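Local structure of FAD-dependent oxidoreductase (Actinomadura kijaniata, 3M9V) at the interface of chains A and B and the interface of chains A and C. The protein is a flavin-dependent oxidoreductase of the acyl-CoA dehydrogenase family that acts in the biosynthesis of the sugar D-kijanose and binds dTDP. Sequence-based numbering; all coordinates share one arbitrary frame. Chains: chain A/B/C, FAD-dependent oxidoreductase.

The four contacts sample two interfaces of a four-chain assembly: contacts 1 and 3 join chains A and B, contacts 2 and 4 join A and C. Contacts 1 and 4 lie about 13 Å apart between the centres of their C-alpha atoms, contacts 1 and 2 about 34 Å. Helix 291-323 of chain A serves contacts 1, 2 and 4, and helix 391-402 of B or C packs on it in contacts 1 and 4. One helix therefore ties both partners together, consistent with the tetramer common in acyl-CoA dehydrogenases, while contact 3 pairs a loop of A with one of B beside a residue of the FMN site.

Contact 1: the interface of chains A and B. Residues chain A 290-293, 296, 360; chain B 391-393, 395-396.
A:Gln290, the loop residue just before helix 291-323, reaches across to the first turns of helix 391-402 of chain B in this two-fold interface. CG stands anti to the carbonyl carbon (chi1 -68°) and the chain runs on extended. CB rests on the CG1 methyl of B:Val392 at 3.4 Å; CG lies near OD2 of B:Asp396 and more loosely by the same methyl; CD and OE1 lie along that methyl. At the tip the amide nitrogen is held by two carboxylates. NE2 donates to OD1 of B:Asp393 at 2.9 Å, nearly along the C-O axis, and to OD2 of B:Asp396 at 2.9 Å, the latter met from above the carboxylate plane. Both bonds are nearly straight (167° at H) and both acceptors lie in the amide plane, which should fix the flip of the amide.

Beside this grip, the methyl of A:Ala292 sits against CB of B:Val395 at 3.8 Å and over the CE2 rim of the ring of B:Tyr391, which A:Leu296 meets tip to tip through CD1. Waters fill in at the helix start: one links A:Ala292 N to B:Val392 O and B:Asp396 OD1, and water 2 lies 3.0 Å from A:Ala291 N and 2.7 Å from B:Asp396 OD1.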
loop_
_atom_site.group_PDB
_atom_site.type_symbol
_atom_site.label_atom_id
_atom_site.label_comp_id
_atom_site.label_asym_id
_atom_site.label_seq_id
_atom_site.Cartn_x
_atom_site.Cartn_y
_atom_site.Cartn_z
ATOM N N GLN A 290 20.776 1.032 10.104
ATOM C CA GLN A 290 20.816 0.296 8.848
ATOM C C GLN A 290 20.033 0.897 7.674
ATOM O O GLN A 290 19.199 1.794 7.866
ATOM C CB GLN A 290 20.363 -1.127 9.133
ATOM C CG GLN A 290 21.408 -1.818 9.985
ATOM C CD GLN A 290 20.760 -2.934 10.757
ATOM O OE1 GLN A 290 20.291 -2.659 11.878
ATOM N NE2 GLN A 290 20.692 -4.055 10.221
ATOM N N ALA A 291 20.332 0.412 6.469
ATOM C CA ALA A 291 19.764 0.946 5.240
ATOM C C ALA A 291 18.219 0.962 5.344
ATOM O O ALA A 291 17.590 1.969 5.023
ATOM C CB ALA A 291 20.174 0.030 4.108
ATOM N N ALA A 292 17.606 -0.119 5.822
ATOM C CA ALA A 292 16.143 -0.134 5.910
ATOM C C ALA A 292 15.596 0.848 6.936
ATOM O O ALA A 292 14.442 1.293 6.807
ATOM C CB ALA A 292 15.649 -1.517 6.269
ATOM N N ALA A 293 16.394 1.167 7.960
ATOM C CA ALA A 293 15.920 2.070 9.006
ATOM C C ALA A 293 15.954 3.486 8.456
ATOM O O ALA A 293 15.042 4.275 8.730
ATOM C CB ALA A 293 16.737 1.943 10.319
ATOM N N LEU A 296 12.818 3.786 6.110
ATOM C CA LEU A 296 11.653 3.957 6.996
ATOM C C LEU A 296 11.512 5.359 7.610
ATOM O O LEU A 296 10.442 5.981 7.585
ATOM C CB LEU A 296 11.711 2.924 8.128
ATOM C CG LEU A 296 11.145 1.543 7.748
ATOM C CD1 LEU A 296 11.260 0.686 8.992
ATOM C CD2 LEU A 296 9.683 1.697 7.342
ATOM N N SER A 360 8.729 -1.231 13.754
ATOM C CA SER A 360 9.835 -1.802 12.996
ATOM C C SER A 360 11.149 -1.074 13.313
ATOM O O SER A 360 12.177 -1.737 13.359
ATOM C CB SER A 360 9.582 -1.717 11.491
ATOM O OG SER A 360 8.418 -2.461 11.201
ATOM N N TYR B 391 12.702 -7.261 10.227
ATOM C CA TYR B 391 12.650 -6.494 8.985
ATOM C C TYR B 391 13.964 -5.814 8.600
ATOM O O TYR B 391 14.484 -6.015 7.508
ATOM C CB TYR B 391 11.516 -5.459 9.008
ATOM C CG TYR B 391 11.505 -4.615 7.765
ATOM C CD1 TYR B 391 11.091 -5.151 6.552
ATOM C CD2 TYR B 391 11.885 -3.276 7.796
ATOM C CE1 TYR B 391 11.076 -4.406 5.393
ATOM C CE2 TYR B 391 11.864 -2.519 6.626
ATOM C CZ TYR B 391 11.445 -3.079 5.438
ATOM O OH TYR B 391 11.429 -2.384 4.246
ATOM N N VAL B 392 14.487 -4.988 9.495
ATOM C CA VAL B 392 15.742 -4.282 9.237
ATOM C C VAL B 392 16.926 -5.172 8.865
ATOM O O VAL B 392 17.616 -4.916 7.864
ATOM C CB VAL B 392 16.043 -3.231 10.329
ATOM C CG1 VAL B 392 17.396 -2.605 10.055
ATOM C CG2 VAL B 392 14.941 -2.124 10.283
ATOM N N ASP B 393 17.127 -6.257 9.603
ATOM C CA ASP B 393 18.133 -7.251 9.188
ATOM C C ASP B 393 17.776 -8.090 7.968
ATOM O O ASP B 393 18.656 -8.499 7.221
ATOM C CB ASP B 393 18.407 -8.211 10.353
ATOM C CG ASP B 393 18.895 -7.461 11.585
ATOM O OD1 ASP B 393 19.661 -6.495 11.428
ATOM O OD2 ASP B 393 18.520 -7.804 12.718
ATOM N N VAL B 395 16.381 -7.016 5.392
ATOM C CA VAL B 395 16.637 -6.265 4.169
ATOM C C VAL B 395 18.151 -6.338 3.861
ATOM O O VAL B 395 18.538 -6.480 2.700
ATOM C CB VAL B 395 16.162 -4.803 4.341
ATOM C CG1 VAL B 395 16.886 -3.915 3.358
ATOM C CG2 VAL B 395 14.592 -4.741 4.201
ATOM N N ASP B 396 19.003 -6.330 4.885
ATOM C CA ASP B 396 20.453 -6.439 4.597
ATOM C C ASP B 396 20.778 -7.821 4.039
ATOM O O ASP B 396 21.591 -7.921 3.134
ATOM C CB ASP B 396 21.331 -6.338 5.860
ATOM C CG ASP B 396 21.377 -4.944 6.442
ATOM O OD1 ASP B 396 21.094 -3.955 5.726
ATOM O OD2 ASP B 396 21.646 -4.862 7.655
HETATM O O HOH W 1 18.679 -2.675 6.435
HETATM O O HOH W 2 22.461 -1.650 6.343
HETATM O O HOH W 3 13.136 -4.398 12.056
#

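Contact 2: the interface of chains A and C. Residues chain A 310, 313-314, 316-317, 339, 342-343; chain C 14, 17, 305.
Polar contact is concentrated at the tip of C:Tyr305, from helix 291-323 of chain C, which enters between helices 291-323 and 329-362 of chain A. Its phenol OH and ND1 of A:His339 form a hydrogen bond of 2.6 Å, almost straight at 176°; which of the two donates is not decided. The OH lies in the plane of the imidazole, at its edge, and ND1 likewise lies in the plane of the phenol ring.

The two ring planes stand 81° apart in an edge-to-face arrangement, and the side chains cross at about a right angle. CG of C:Tyr305 is anti to the backbone N (chi1 -166°), which carries the ring across to the histidine. The methyl of A:Ala317 covers one imidazole face from within chain A and would help hold that ring in place.

Apolar packing completes the patch. CB of A:Cys342 lies over the phenol face, 3.5 Å from CG of C:Tyr305, while CG2 of A:Thr310 approaches the ring obliquely. CG2 of C:Thr14, in the N-terminal loop, meets CG2 of A:Thr316 at 3.6 Å, the two side chains running past each other in opposite directions. An alanine in place of C:Tyr305 has neither hydroxyl nor ring and would probably leave ND1 of A:His339 without this partner and the packing around A:Cys342 looser. The site thus anchors two long helices and an N-terminal segment at the two-fold interface of chains A and C.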
loop_
_atom_site.group_PDB
_atom_site.type_symbol
_atom_site.label_atom_id
_atom_site.label_comp_id
_atom_site.label_asym_id
_atom_site.label_seq_id
_atom_site.Cartn_x
_atom_site.Cartn_y
_atom_site.Cartn_z
ATOM N N THR A 310 -3.007 17.216 5.721
ATOM C CA THR A 310 -4.376 16.860 5.335
ATOM C C THR A 310 -5.361 17.252 6.446
ATOM O O THR A 310 -6.370 17.877 6.171
ATOM C CB THR A 310 -4.471 15.352 5.080
ATOM O OG1 THR A 310 -3.615 15.067 3.973
ATOM C CG2 THR A 310 -5.895 14.972 4.600
ATOM N N SER A 313 -5.368 21.170 6.650
ATOM C CA SER A 313 -6.097 21.898 5.605
ATOM C C SER A 313 -7.614 21.711 5.751
ATOM O O SER A 313 -8.371 22.629 5.458
ATOM C CB SER A 313 -5.716 21.399 4.200
ATOM O OG SER A 313 -4.317 21.507 4.001
ATOM N N ALA A 314 -8.068 20.520 6.131
ATOM C CA ALA A 314 -9.516 20.310 6.266
ATOM C C ALA A 314 -9.994 21.123 7.468
ATOM O O ALA A 314 -11.128 21.601 7.465
ATOM C CB ALA A 314 -9.791 18.836 6.538
ATOM N N THR A 316 -8.614 24.087 8.437
ATOM C CA THR A 316 -8.655 25.470 7.955
ATOM C C THR A 316 -9.888 25.721 7.106
ATOM O O THR A 316 -10.566 26.721 7.315
ATOM C CB THR A 316 -7.434 25.739 7.088
ATOM O OG1 THR A 316 -6.286 25.658 7.937
ATOM C CG2 THR A 316 -7.514 27.133 6.450
ATOM N N ALA A 317 -10.157 24.809 6.172
ATOM C CA ALA A 317 -11.333 24.907 5.335
ATOM C C ALA A 317 -12.609 24.863 6.168
ATOM O O ALA A 317 -13.552 25.596 5.885
ATOM C CB ALA A 317 -11.333 23.795 4.311
ATOM N N HIS A 339 -15.119 17.978 3.277
ATOM C CA HIS A 339 -13.780 18.203 3.815
ATOM C C HIS A 339 -13.455 17.286 4.988
ATOM O O HIS A 339 -12.369 16.712 4.977
ATOM C CB HIS A 339 -13.550 19.630 4.317
ATOM C CG HIS A 339 -13.359 20.634 3.219
ATOM N ND1 HIS A 339 -12.142 20.846 2.603
ATOM C CD2 HIS A 339 -14.235 21.485 2.629
ATOM C CE1 HIS A 339 -12.267 21.813 1.707
ATOM N NE2 HIS A 339 -13.532 22.201 1.689
ATOM N N CYS A 342 -13.211 13.375 3.711
ATOM C CA CYS A 342 -12.050 13.118 2.863
ATOM C C CYS A 342 -10.819 13.000 3.770
ATOM O O CYS A 342 -10.036 12.068 3.634
ATOM C CB CYS A 342 -11.814 14.300 1.907
ATOM S SG CYS A 342 -12.935 14.139 0.509
ATOM N N ALA A 343 -10.671 13.968 4.664
ATOM C CA ALA A 343 -9.504 14.015 5.565
ATOM C C ALA A 343 -9.495 12.872 6.576
ATOM O O ALA A 343 -8.444 12.306 6.876
ATOM C CB ALA A 343 -9.400 15.366 6.301
ATOM N N THR C 14 -6.755 26.717 0.922
ATOM C CA THR C 14 -6.160 25.387 0.956
ATOM C C THR C 14 -6.308 24.594 -0.338
ATOM O O THR C 14 -7.115 24.929 -1.201
ATOM C CB THR C 14 -6.805 24.499 2.062
ATOM O OG1 THR C 14 -8.130 24.137 1.622
ATOM C CG2 THR C 14 -6.851 25.193 3.454
ATOM N N TYR C 17 -7.195 25.048 -4.397
ATOM C CA TYR C 17 -8.504 25.173 -5.047
ATOM C C TYR C 17 -8.669 26.528 -5.715
ATOM O O TYR C 17 -9.464 26.627 -6.625
ATOM C CB TYR C 17 -9.669 24.910 -4.081
ATOM C CG TYR C 17 -9.703 23.483 -3.546
ATOM C CD1 TYR C 17 -9.604 23.228 -2.176
ATOM C CD2 TYR C 17 -9.913 22.401 -4.390
ATOM C CE1 TYR C 17 -9.671 21.919 -1.688
ATOM C CE2 TYR C 17 -9.942 21.080 -3.905
ATOM C CZ TYR C 17 -9.827 20.853 -2.542
ATOM O OH TYR C 17 -9.818 19.573 -2.014
ATOM N N TYR C 305 -7.832 14.530 -2.290
ATOM C CA TYR C 305 -7.859 15.536 -1.219
ATOM C C TYR C 305 -6.527 15.635 -0.448
ATOM O O TYR C 305 -6.004 16.732 -0.207
ATOM C CB TYR C 305 -8.983 15.201 -0.236
ATOM C CG TYR C 305 -9.270 16.366 0.670
ATOM C CD1 TYR C 305 -10.261 17.303 0.345
ATOM C CD2 TYR C 305 -8.518 16.546 1.824
ATOM C CE1 TYR C 305 -10.470 18.413 1.160
ATOM C CE2 TYR C 305 -8.777 17.614 2.666
ATOM C CZ TYR C 305 -9.745 18.544 2.327
ATOM O OH TYR C 305 -9.903 19.643 3.155
#

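Contact 3: the interface of chains A and B. Residues chain A 214-220, 378, 381, 385; chain B 367-369, 374.
NH1 of A:Arg220 is gripped by two acceptors of its own loop: OD1 of A:Asp215, in a salt bridge of 2.9 Å met from above the carboxylate plane, and O of A:Gly216 at 3.0 Å, met in its carbonyl plane. This steadies loop 214-220 of chain A, which meets the 3-10 helix 364-367 of chain B and the residues after it in the two-fold A-B interface and probably helps to hold that pair together. A:Arg378 NH2 also bonds O of A:Leu217, and A:Trp214 NE1 bonds O of A:Met219.

With CG anti to the backbone N (chi1 -163°), the ring of B:Tyr367 passes into a pocket of chain A. Its OH donates to the backbone O of A:Arg378 at 2.7 Å; that acceptor lies in the ring plane, at the ring edge, although the hydroxyl stands above the plane of the carbonyl. A:Phe385, at an FMN-binding position, lies along the tyrosine, its CD2 3.8 Å from CB of B:Tyr367. CB of A:Gln381 approaches CE1, and the A:Leu217 side chain crosses the tyrosine at about a right angle, CD2 against CD1. A phenylalanine in place of B:Tyr367 would probably disturb the fixing of the ring tip, because the bond to A:Arg378 goes with the hydroxyl.

Alongside, A:Gly216 pairs antiparallel with B:Thr368. N of B:Ala369 donates to O of A:Asp215 at 2.6 Å in the carbonyl plane, and N of A:Leu217 to O of B:Tyr367 at 2.8 Å from above its carbonyl plane.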
loop_
_atom_site.group_PDB
_atom_site.type_symbol
_atom_site.label_atom_id
_atom_site.label_comp_id
_atom_site.label_asym_id
_atom_site.label_seq_id
_atom_site.Cartn_x
_atom_site.Cartn_y
_atom_site.Cartn_z
ATOM N N TRP A 214 -16.588 0.164 30.280
ATOM C CA TRP A 214 -15.698 0.364 29.141
ATOM C C TRP A 214 -14.436 -0.469 29.307
ATOM O O TRP A 214 -13.667 -0.286 30.244
ATOM C CB TRP A 214 -15.319 1.844 28.979
ATOM C CG TRP A 214 -14.270 2.117 27.936
ATOM C CD1 TRP A 214 -13.055 2.704 28.154
ATOM C CD2 TRP A 214 -14.310 1.786 26.536
ATOM N NE1 TRP A 214 -12.341 2.759 26.987
ATOM C CE2 TRP A 214 -13.081 2.218 25.970
ATOM C CE3 TRP A 214 -15.252 1.164 25.714
ATOM C CZ2 TRP A 214 -12.760 2.055 24.620
ATOM C CZ3 TRP A 214 -14.946 1.017 24.354
ATOM C CH2 TRP A 214 -13.713 1.465 23.831
ATOM N N ASP A 215 -14.194 -1.340 28.338
ATOM C CA ASP A 215 -13.043 -2.220 28.371
ATOM C C ASP A 215 -12.439 -2.217 26.966
ATOM O O ASP A 215 -12.714 -3.153 26.214
ATOM C CB ASP A 215 -13.494 -3.633 28.776
ATOM C CG ASP A 215 -12.319 -4.497 29.215
ATOM O OD1 ASP A 215 -11.235 -3.962 29.545
ATOM O OD2 ASP A 215 -12.439 -5.736 29.177
ATOM N N GLY A 216 -11.623 -1.212 26.637
ATOM C CA GLY A 216 -11.231 -0.918 25.252
ATOM C C GLY A 216 -9.962 -1.679 24.899
ATOM O O GLY A 216 -9.184 -2.023 25.779
ATOM N N LEU A 217 -9.716 -1.936 23.622
ATOM C CA LEU A 217 -8.413 -2.465 23.219
ATOM C C LEU A 217 -7.464 -1.288 23.472
ATOM O O LEU A 217 -6.421 -1.443 24.115
ATOM C CB LEU A 217 -8.465 -2.863 21.742
ATOM C CG LEU A 217 -7.111 -3.118 21.056
ATOM C CD1 LEU A 217 -6.268 -4.229 21.692
ATOM C CD2 LEU A 217 -7.328 -3.293 19.566
ATOM N N GLY A 218 -7.846 -0.097 23.001
ATOM C CA GLY A 218 -7.167 1.158 23.350
ATOM C C GLY A 218 -8.130 2.219 23.877
ATOM O O GLY A 218 -9.298 1.899 24.121
ATOM N N MET A 219 -7.672 3.470 24.005
ATOM C CA MET A 219 -8.432 4.576 24.608
ATOM C C MET A 219 -8.966 4.093 25.969
ATOM O O MET A 219 -10.093 4.405 26.381
ATOM C CB MET A 219 -9.571 5.109 23.717
ATOM C CG MET A 219 -9.143 5.741 22.366
ATOM S SD MET A 219 -7.877 7.029 22.653
ATOM C CE MET A 219 -7.596 7.604 20.976
ATOM N N ARG A 220 -8.135 3.316 26.656
ATOM C CA ARG A 220 -8.602 2.606 27.834
ATOM C C ARG A 220 -9.003 3.519 28.984
ATOM O O ARG A 220 -9.865 3.158 29.792
ATOM C CB ARG A 220 -7.637 1.485 28.240
ATOM C CG ARG A 220 -7.759 0.298 27.307
ATOM C CD ARG A 220 -6.724 -0.785 27.661
ATOM N NE ARG A 220 -6.888 -1.210 29.048
ATOM C CZ ARG A 220 -7.861 -1.991 29.516
ATOM N NH1 ARG A 220 -8.807 -2.509 28.733
ATOM N NH2 ARG A 220 -7.875 -2.258 30.816
ATOM N N ARG A 378 -2.430 0.441 19.929
ATOM C CA ARG A 378 -3.836 0.286 20.293
ATOM C C ARG A 378 -4.641 1.575 20.204
ATOM O O ARG A 378 -5.780 1.539 19.705
ATOM C CB ARG A 378 -3.941 -0.314 21.697
ATOM C CG ARG A 378 -3.246 -1.679 21.726
ATOM C CD ARG A 378 -3.413 -2.396 23.095
ATOM N NE ARG A 378 -2.434 -1.925 24.067
ATOM C CZ ARG A 378 -2.713 -1.063 25.050
ATOM N NH1 ARG A 378 -1.793 -0.684 25.920
ATOM N NH2 ARG A 378 -3.934 -0.581 25.239
ATOM N N GLN A 381 -5.942 3.100 16.671
ATOM C CA GLN A 381 -6.985 2.426 15.895
ATOM C C GLN A 381 -8.376 3.019 16.144
ATOM O O GLN A 381 -9.272 2.800 15.332
ATOM C CB GLN A 381 -7.016 0.911 16.157
ATOM C CG GLN A 381 -5.646 0.180 16.139
ATOM C CD GLN A 381 -4.989 0.176 14.765
ATOM O OE1 GLN A 381 -5.657 0.309 13.732
ATOM N NE2 GLN A 381 -3.664 0.094 14.751
ATOM N N PHE A 385 -13.421 3.777 14.146
ATOM C CA PHE A 385 -14.691 3.243 14.613
ATOM C C PHE A 385 -15.598 4.409 15.007
ATOM O O PHE A 385 -16.796 4.190 15.137
ATOM C CB PHE A 385 -14.492 2.195 15.726
ATOM C CG PHE A 385 -13.569 1.097 15.291
ATOM C CD1 PHE A 385 -13.928 0.250 14.244
ATOM C CD2 PHE A 385 -12.295 1.006 15.835
ATOM C CE1 PHE A 385 -13.045 -0.724 13.798
ATOM C CE2 PHE A 385 -11.400 0.041 15.394
ATOM C CZ PHE A 385 -11.774 -0.821 14.358
ATOM N N TYR B 367 -13.221 -3.403 18.692
ATOM C CA TYR B 367 -12.317 -2.556 19.480
ATOM C C TYR B 367 -12.457 -2.677 21.012
ATOM O O TYR B 367 -11.840 -1.926 21.780
ATOM C CB TYR B 367 -12.419 -1.093 19.029
ATOM C CG TYR B 367 -11.278 -0.180 19.452
ATOM C CD1 TYR B 367 -9.970 -0.370 19.005
ATOM C CD2 TYR B 367 -11.522 0.891 20.310
ATOM C CE1 TYR B 367 -8.916 0.469 19.388
ATOM C CE2 TYR B 367 -10.488 1.721 20.718
ATOM C CZ TYR B 367 -9.196 1.504 20.247
ATOM O OH TYR B 367 -8.207 2.359 20.637
ATOM N N THR B 368 -13.242 -3.642 21.488
ATOM C CA THR B 368 -13.360 -3.779 22.935
ATOM C C THR B 368 -12.426 -4.930 23.248
ATOM O O THR B 368 -12.170 -5.772 22.389
ATOM C CB THR B 368 -14.788 -4.185 23.354
ATOM O OG1 THR B 368 -15.016 -5.474 22.791
ATOM C CG2 THR B 368 -15.824 -3.273 22.723
ATOM N N ALA B 369 -11.905 -4.945 24.470
ATOM C CA ALA B 369 -10.750 -5.744 24.833
ATOM C C ALA B 369 -11.015 -7.234 24.680
ATOM O O ALA B 369 -10.086 -7.962 24.331
ATOM C CB ALA B 369 -10.229 -5.404 26.229
ATOM N N ALA B 374 -9.490 -8.342 18.512
ATOM C CA ALA B 374 -8.652 -7.400 19.234
ATOM C C ALA B 374 -7.441 -8.184 19.694
ATOM O O ALA B 374 -6.321 -7.670 19.696
ATOM C CB ALA B 374 -9.411 -6.848 20.431
#

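Contact 4: the interface of chains A and C. Residues chain A 275, 279, 282-283, 294, 297-298, 301; chain C 338, 398-399, 402-403.
Helices 264-283 and 291-323 of chain A receive the end of helix 391-402 of chain C and the residue following it, while helix 329-362 of chain C adds an arginine at one side of this two-fold interface. C:Arg338, bent at chi2 (85°), grips the carboxylate of A:Asp301 side-on in a salt bridge: NE donates to the syn lone pair of OD2 at 2.8 Å, and NH2 to OD1 at 3.0 Å. Both acceptors lie close to the guanidinium plane, which is turned 29° from the carboxylate. OD1 also accepts from the phenol OH of A:Tyr275 at 2.7 Å, from above the carboxylate plane, so a neighbouring hydroxyl, itself at the interface, would help to position the acid. Two donors on OD1 and the arginine charge would probably keep the aspartate ionised.

Away from the salt bridge the packing is mostly apolar. The C:Ala402 methyl fits against CG1 of A:Val297 at 3.8 Å. C:Leu403 spreads its branches, CD2 to CG1 of A:Val279 at 3.9 Å and CD1 to CD2 of A:Leu294 at 4.0 Å, the two leucines crossing at about a right angle. The patch thus fastens the last modelled helix of one subunit onto its neighbour by apolar contact, and the salt bridge from helix 329-362 beside it would help to hold the two subunits in position.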
loop_
_atom_site.group_PDB
_atom_site.type_symbol
_atom_site.label_atom_id
_atom_site.label_comp_id
_atom_site.label_asym_id
_atom_site.label_seq_id
_atom_site.Cartn_x
_atom_site.Cartn_y
_atom_site.Cartn_z
ATOM N N TYR A 275 6.535 8.636 16.184
ATOM C CA TYR A 275 7.714 8.999 15.421
ATOM C C TYR A 275 8.815 9.501 16.370
ATOM O O TYR A 275 9.973 9.092 16.228
ATOM C CB TYR A 275 7.326 10.125 14.487
ATOM C CG TYR A 275 8.410 10.578 13.538
ATOM C CD1 TYR A 275 9.257 9.664 12.911
ATOM C CD2 TYR A 275 8.584 11.914 13.248
ATOM C CE1 TYR A 275 10.255 10.095 12.016
ATOM C CE2 TYR A 275 9.548 12.349 12.335
ATOM C CZ TYR A 275 10.354 11.442 11.713
ATOM O OH TYR A 275 11.292 11.935 10.831
ATOM N N VAL A 279 12.540 7.889 16.712
ATOM C CA VAL A 279 13.749 8.661 16.418
ATOM C C VAL A 279 14.653 8.679 17.659
ATOM O O VAL A 279 15.854 8.423 17.540
ATOM C CB VAL A 279 13.356 10.083 15.918
ATOM C CG1 VAL A 279 14.567 10.970 15.640
ATOM C CG2 VAL A 279 12.542 9.950 14.634
ATOM N N LEU A 282 16.485 5.504 17.920
ATOM C CA LEU A 282 17.565 5.298 16.975
ATOM C C LEU A 282 18.797 6.098 17.373
ATOM O O LEU A 282 19.927 5.633 17.199
ATOM C CB LEU A 282 17.150 5.694 15.557
ATOM C CG LEU A 282 16.304 4.646 14.852
ATOM C CD1 LEU A 282 15.680 5.368 13.666
ATOM C CD2 LEU A 282 17.206 3.525 14.386
ATOM N N GLU A 283 18.570 7.306 17.882
ATOM C CA GLU A 283 19.684 8.137 18.306
ATOM C C GLU A 283 20.405 7.613 19.541
ATOM O O GLU A 283 21.532 8.021 19.793
ATOM C CB GLU A 283 19.220 9.575 18.501
ATOM C CG GLU A 283 18.440 9.924 17.255
ATOM C CD GLU A 283 18.225 11.404 17.075
ATOM O OE1 GLU A 283 17.958 12.122 18.065
ATOM O OE2 GLU A 283 18.321 11.822 15.904
ATOM N N LEU A 294 16.958 3.803 7.641
ATOM C CA LEU A 294 17.057 5.167 7.100
ATOM C C LEU A 294 15.882 5.375 6.155
ATOM O O LEU A 294 15.303 6.461 6.086
ATOM C CB LEU A 294 18.330 5.339 6.263
ATOM C CG LEU A 294 19.631 5.318 7.077
ATOM C CD1 LEU A 294 20.806 5.439 6.110
ATOM C CD2 LEU A 294 19.626 6.422 8.124
ATOM N N VAL A 297 12.618 5.878 8.134
ATOM C CA VAL A 297 12.619 7.209 8.706
ATOM C C VAL A 297 12.194 8.229 7.647
ATOM O O VAL A 297 11.395 9.120 7.945
ATOM C CB VAL A 297 14.034 7.591 9.265
ATOM C CG1 VAL A 297 14.089 9.101 9.500
ATOM C CG2 VAL A 297 14.264 6.796 10.574
ATOM N N ALA A 298 12.710 8.125 6.421
ATOM C CA ALA A 298 12.382 9.129 5.407
ATOM C C ALA A 298 10.895 8.912 5.062
ATOM O O ALA A 298 10.161 9.878 4.894
ATOM C CB ALA A 298 13.276 8.972 4.147
ATOM N N ASP A 301 8.725 10.310 7.865
ATOM C CA ASP A 301 8.820 11.767 7.898
ATOM C C ASP A 301 7.887 12.360 6.839
ATOM O O ASP A 301 7.220 13.380 7.038
ATOM C CB ASP A 301 10.276 12.179 7.549
ATOM C CG ASP A 301 10.584 13.600 7.963
ATOM O OD1 ASP A 301 10.503 13.869 9.163
ATOM O OD2 ASP A 301 10.882 14.476 7.143
ATOM N N ARG C 338 13.050 20.959 3.246
ATOM C CA ARG C 338 12.347 19.915 3.975
ATOM C C ARG C 338 10.838 19.941 3.687
ATOM O O ARG C 338 10.259 18.903 3.404
ATOM C CB ARG C 338 12.580 20.107 5.478
ATOM C CG ARG C 338 11.826 19.067 6.328
ATOM C CD ARG C 338 12.668 17.805 6.445
ATOM N NE ARG C 338 12.320 16.872 7.527
ATOM C CZ ARG C 338 12.775 16.952 8.773
ATOM N NH1 ARG C 338 13.564 17.950 9.134
ATOM N NH2 ARG C 338 12.429 16.046 9.673
ATOM N N LEU C 398 16.208 13.411 3.533
ATOM C CA LEU C 398 15.260 13.353 4.642
ATOM C C LEU C 398 15.754 12.609 5.872
ATOM O O LEU C 398 15.533 13.085 6.979
ATOM C CB LEU C 398 13.889 12.790 4.240
ATOM C CG LEU C 398 13.173 13.697 3.230
ATOM C CD1 LEU C 398 11.946 12.985 2.656
ATOM C CD2 LEU C 398 12.714 15.009 3.788
ATOM N N SER C 399 16.364 11.438 5.738
ATOM C CA SER C 399 16.773 10.761 6.960
ATOM C C SER C 399 17.938 11.513 7.604
ATOM O O SER C 399 18.053 11.516 8.824
ATOM C CB SER C 399 17.139 9.306 6.697
ATOM O OG SER C 399 18.164 9.285 5.721
ATOM N N ALA C 402 16.222 14.329 9.538
ATOM C CA ALA C 402 15.395 13.904 10.669
ATOM C C ALA C 402 16.292 13.426 11.806
ATOM O O ALA C 402 15.937 13.569 12.961
ATOM C CB ALA C 402 14.439 12.780 10.274
ATOM N N LEU C 403 17.461 12.879 11.502
ATOM C CA LEU C 403 18.282 12.260 12.528
ATOM C C LEU C 403 19.449 13.187 12.863
ATOM O O LEU C 403 20.330 12.798 13.633
ATOM C CB LEU C 403 18.839 10.919 12.052
ATOM C CG LEU C 403 17.786 9.820 11.956
ATOM C CD1 LEU C 403 18.362 8.675 11.134
ATOM C CD2 LEU C 403 17.357 9.365 13.352
#